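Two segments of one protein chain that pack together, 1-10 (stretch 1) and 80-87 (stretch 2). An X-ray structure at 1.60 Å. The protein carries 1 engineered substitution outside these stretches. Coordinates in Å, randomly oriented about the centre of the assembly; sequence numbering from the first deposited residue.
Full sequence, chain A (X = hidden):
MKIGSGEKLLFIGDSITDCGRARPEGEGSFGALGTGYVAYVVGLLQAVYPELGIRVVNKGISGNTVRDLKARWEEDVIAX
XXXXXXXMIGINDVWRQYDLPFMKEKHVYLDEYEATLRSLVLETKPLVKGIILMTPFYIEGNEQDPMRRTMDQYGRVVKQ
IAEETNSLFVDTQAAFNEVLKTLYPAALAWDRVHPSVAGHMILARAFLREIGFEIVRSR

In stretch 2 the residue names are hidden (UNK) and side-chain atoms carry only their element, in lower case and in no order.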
# COMPACT_ATOMS: atom_id res chain seq x y z
N MET A 1 44.62 -5.90 15.33
CA MET A 1 43.66 -5.39 14.33
C MET A 1 44.46 -4.39 13.48
O MET A 1 45.32 -3.59 13.98
CB MET A 1 42.36 -4.72 14.93
CG MET A 1 41.06 -4.87 14.04
SD MET A 1 40.39 -6.52 14.15
CE MET A 1 41.59 -7.46 14.90
N LYS A 2 44.15 -4.40 12.20
CA LYS A 2 44.64 -3.33 11.33
C LYS A 2 43.96 -2.03 11.52
O LYS A 2 44.56 -0.98 11.27
CB LYS A 2 44.56 -3.80 9.87
CG LYS A 2 45.25 -5.12 9.60
CD LYS A 2 46.67 -5.45 10.08
CE LYS A 2 47.51 -5.08 8.95
NZ LYS A 2 47.21 -3.64 8.93
N ILE A 3 42.68 -1.99 11.93
CA ILE A 3 41.93 -0.78 12.07
C ILE A 3 41.89 -0.37 13.57
O ILE A 3 41.96 -1.24 14.39
CB ILE A 3 40.52 -1.08 11.55
CG1 ILE A 3 40.68 -1.39 10.01
CG2 ILE A 3 39.68 0.13 11.69
CD1 ILE A 3 39.39 -1.47 9.31
N GLY A 4 41.89 0.91 13.84
CA GLY A 4 41.92 1.36 15.25
C GLY A 4 40.72 2.08 15.63
O GLY A 4 40.02 2.62 14.85
N SER A 5 40.62 2.32 16.96
CA SER A 5 39.57 3.10 17.48
C SER A 5 39.52 4.50 17.01
O SER A 5 40.53 5.15 16.87
CB SER A 5 39.69 2.98 19.04
OG SER A 5 38.47 2.98 19.64
N GLY A 6 38.36 5.04 16.78
CA GLY A 6 38.20 6.38 16.35
C GLY A 6 38.35 6.53 14.85
O GLY A 6 38.08 7.64 14.34
N GLU A 7 38.63 5.41 14.19
CA GLU A 7 38.83 5.48 12.68
C GLU A 7 37.55 5.17 11.93
O GLU A 7 36.66 4.54 12.51
CB GLU A 7 39.80 4.56 12.18
CG GLU A 7 41.25 4.94 12.57
CD GLU A 7 42.25 3.87 12.37
OE1 GLU A 7 43.29 4.16 12.99
OE2 GLU A 7 42.20 2.67 11.85
N LYS A 8 37.39 5.81 10.78
CA LYS A 8 36.21 5.68 9.94
C LYS A 8 36.54 4.70 8.82
O LYS A 8 37.46 4.85 8.04
CB LYS A 8 35.74 6.95 9.35
CG LYS A 8 34.58 6.81 8.42
CD LYS A 8 34.18 8.09 7.70
CE LYS A 8 33.21 8.93 8.36
NZ LYS A 8 32.70 10.07 7.59
N LEU A 9 35.74 3.62 8.71
CA LEU A 9 35.89 2.57 7.72
C LEU A 9 34.71 2.68 6.81
O LEU A 9 33.55 2.63 7.27
CB LEU A 9 35.92 1.20 8.39
CG LEU A 9 35.67 -0.05 7.52
CD1 LEU A 9 36.68 -0.17 6.38
CD2 LEU A 9 35.80 -1.25 8.41
N LEU A 10 34.94 2.88 5.51
CA LEU A 10 33.94 3.12 4.55
C LEU A 10 33.99 1.98 3.58
O LEU A 10 35.02 1.66 2.99
CB LEU A 10 34.11 4.45 3.81
CG LEU A 10 33.13 4.85 2.75
CD1 LEU A 10 33.10 6.37 2.66
CD2 LEU A 10 33.51 4.35 1.38
N UNK A 80 33.75 12.07 2.29
CA UNK A 80 33.46 11.43 3.59
C UNK A 80 34.62 11.36 4.52
O UNK A 80 34.52 10.91 5.67
c UNK A 80 30.55 10.77 2.78
c UNK A 80 31.78 9.94 2.40
n UNK A 80 29.93 11.41 1.81
c UNK A 80 32.93 9.98 3.35
o UNK A 80 30.16 10.83 3.94
N UNK A 81 35.79 11.73 4.02
CA UNK A 81 37.02 11.66 4.78
C UNK A 81 37.23 10.42 5.55
O UNK A 81 37.49 10.42 6.74
c UNK A 81 37.82 15.94 3.44
c UNK A 81 36.80 14.21 5.06
c UNK A 81 37.92 14.53 4.05
c UNK A 81 37.05 12.87 5.74
n UNK A 81 37.87 16.87 4.60
N UNK A 82 37.14 9.26 4.90
CA UNK A 82 37.47 8.09 5.59
C UNK A 82 38.86 7.82 5.93
O UNK A 82 39.81 8.30 5.29
c UNK A 82 36.92 9.06 3.44
c UNK A 82 37.00 6.98 4.58
c UNK A 82 37.30 7.66 3.23
N UNK A 83 39.09 7.00 6.93
CA UNK A 83 40.41 6.49 7.25
C UNK A 83 40.82 5.24 6.55
O UNK A 83 41.88 5.02 6.08
o UNK A 83 41.22 8.53 9.28
o UNK A 83 39.33 7.79 10.22
c UNK A 83 40.55 6.29 8.75
c UNK A 83 40.33 7.56 9.51
N UNK A 84 39.79 4.34 6.29
CA UNK A 84 39.99 3.15 5.59
C UNK A 84 38.84 2.99 4.57
O UNK A 84 37.70 3.38 4.86
c UNK A 84 43.08 1.13 8.19
c UNK A 84 41.04 1.77 7.36
c UNK A 84 44.30 0.52 8.25
c UNK A 84 43.81 -0.52 6.14
c UNK A 84 42.60 0.15 6.04
n UNK A 84 42.47 2.00 9.05
c UNK A 84 41.23 2.38 8.55
c UNK A 84 39.92 1.93 6.49
c UNK A 84 42.20 0.95 7.11
c UNK A 84 44.63 -0.32 7.23
N UNK A 85 39.23 2.62 3.35
CA UNK A 85 38.26 2.38 2.28
C UNK A 85 38.39 0.96 1.80
O UNK A 85 39.40 0.45 1.37
c UNK A 85 37.42 3.07 -0.06
c UNK A 85 38.45 3.34 1.06
c UNK A 85 38.29 4.75 1.48
N UNK A 86 37.25 0.23 1.88
CA UNK A 86 37.08 -1.14 1.41
C UNK A 86 36.26 -1.11 0.09
O UNK A 86 35.22 -0.47 0.02
c UNK A 86 36.33 -2.07 2.39
o UNK A 86 36.22 -3.35 1.91
N UNK A 87 36.87 -1.69 -0.94
CA UNK A 87 36.28 -1.72 -2.28
C UNK A 87 36.03 -3.17 -2.65
O UNK A 87 36.90 -4.02 -2.66
c UNK A 87 37.60 0.30 -2.87
c UNK A 87 36.51 -1.12 -4.72
c UNK A 87 37.20 -1.08 -3.37
c UNK A 87 38.81 0.82 -3.69
O HOH W 1 30.63 9.23 6.01
O HOH W 2 35.37 11.45 8.76

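Position 80 carries three carbons, the third bearing one oxygen and one nitrogen: an unbranched amide. Its CB lies 3.7 Å from Leu10 CD1, and its backbone O accepts a hydrogen bond from Lys8 NZ at 2.8 Å. This is Gln80. Water 1 joins the two side chains, accepting from Lys8 NZ (2.7 Å) and donating to Gln80 OE1 (2.7 Å), while NE2 is satisfied elsewhere in the structure.

Position 81 has four carbons in a row ending in nitrogen, and that end leads away from stretch 1. It is Lys81, the first residue after a helix to leave helical angles, with positive phi. What it offers the contact is mainly backbone: its O takes a hydrogen bond from water 2 (3.1 Å), which accepts a weak one from Lys8 NZ (3.2 Å).

At 82, three carbons close a ring onto the backbone nitrogen, which only proline does. CB of Pro82 packs against Leu10 CB at 3.9 Å.

Position 83 shows two carbons, the second carrying two oxygens, a short carboxylate pointing toward stretch 1. As Asp83, it takes the backbone N of Lys8 on OD2 (2.8 Å, nearly straight), so a side chain serves the main chain just where the strand pairing begins. Its own N donates to Lys8 O at 2.9 Å.

Position 84 has one carbon leading to fused five- and six-membered rings with eight carbons and one nitrogen, the indole of Trp84. Ile3 CG1 sits over one face, 3.9 Å from the five-membered ring centroid. At the edge, NE1 donates to Glu7 OE2 (2.9 Å); that same oxygen accepts Gly4 N (2.7 Å), tying the indole to the type II turn from Gly4 to Glu7.

Position 85 forks at its first carbon into two more: Val85, in the t rotamer, on the same sheet face as Leu10.

One carbon and one oxygen at 86 make Ser86. Its N donates to Leu10 O (2.9 Å).

Position 87 has four carbons, forked at the first with one arm two carbons long. Ile87 points away and makes no contact here.

The rule is a parallel ladder dressed at its start. Lys8 O receives Trp84 N (3.0 Å), Leu10 N donates to Trp84 O (2.9 Å), and Ser86 N continues the alternation. Leu9 and Trp84 share one face, Leu10 and Val85 the other. Before the ladder, Asp83 and the indole secure the incoming loop, while the Lys8 ammonium reaches the carbonyl of Gln80.

Stretch 2 (80-87) QKPDWVSI
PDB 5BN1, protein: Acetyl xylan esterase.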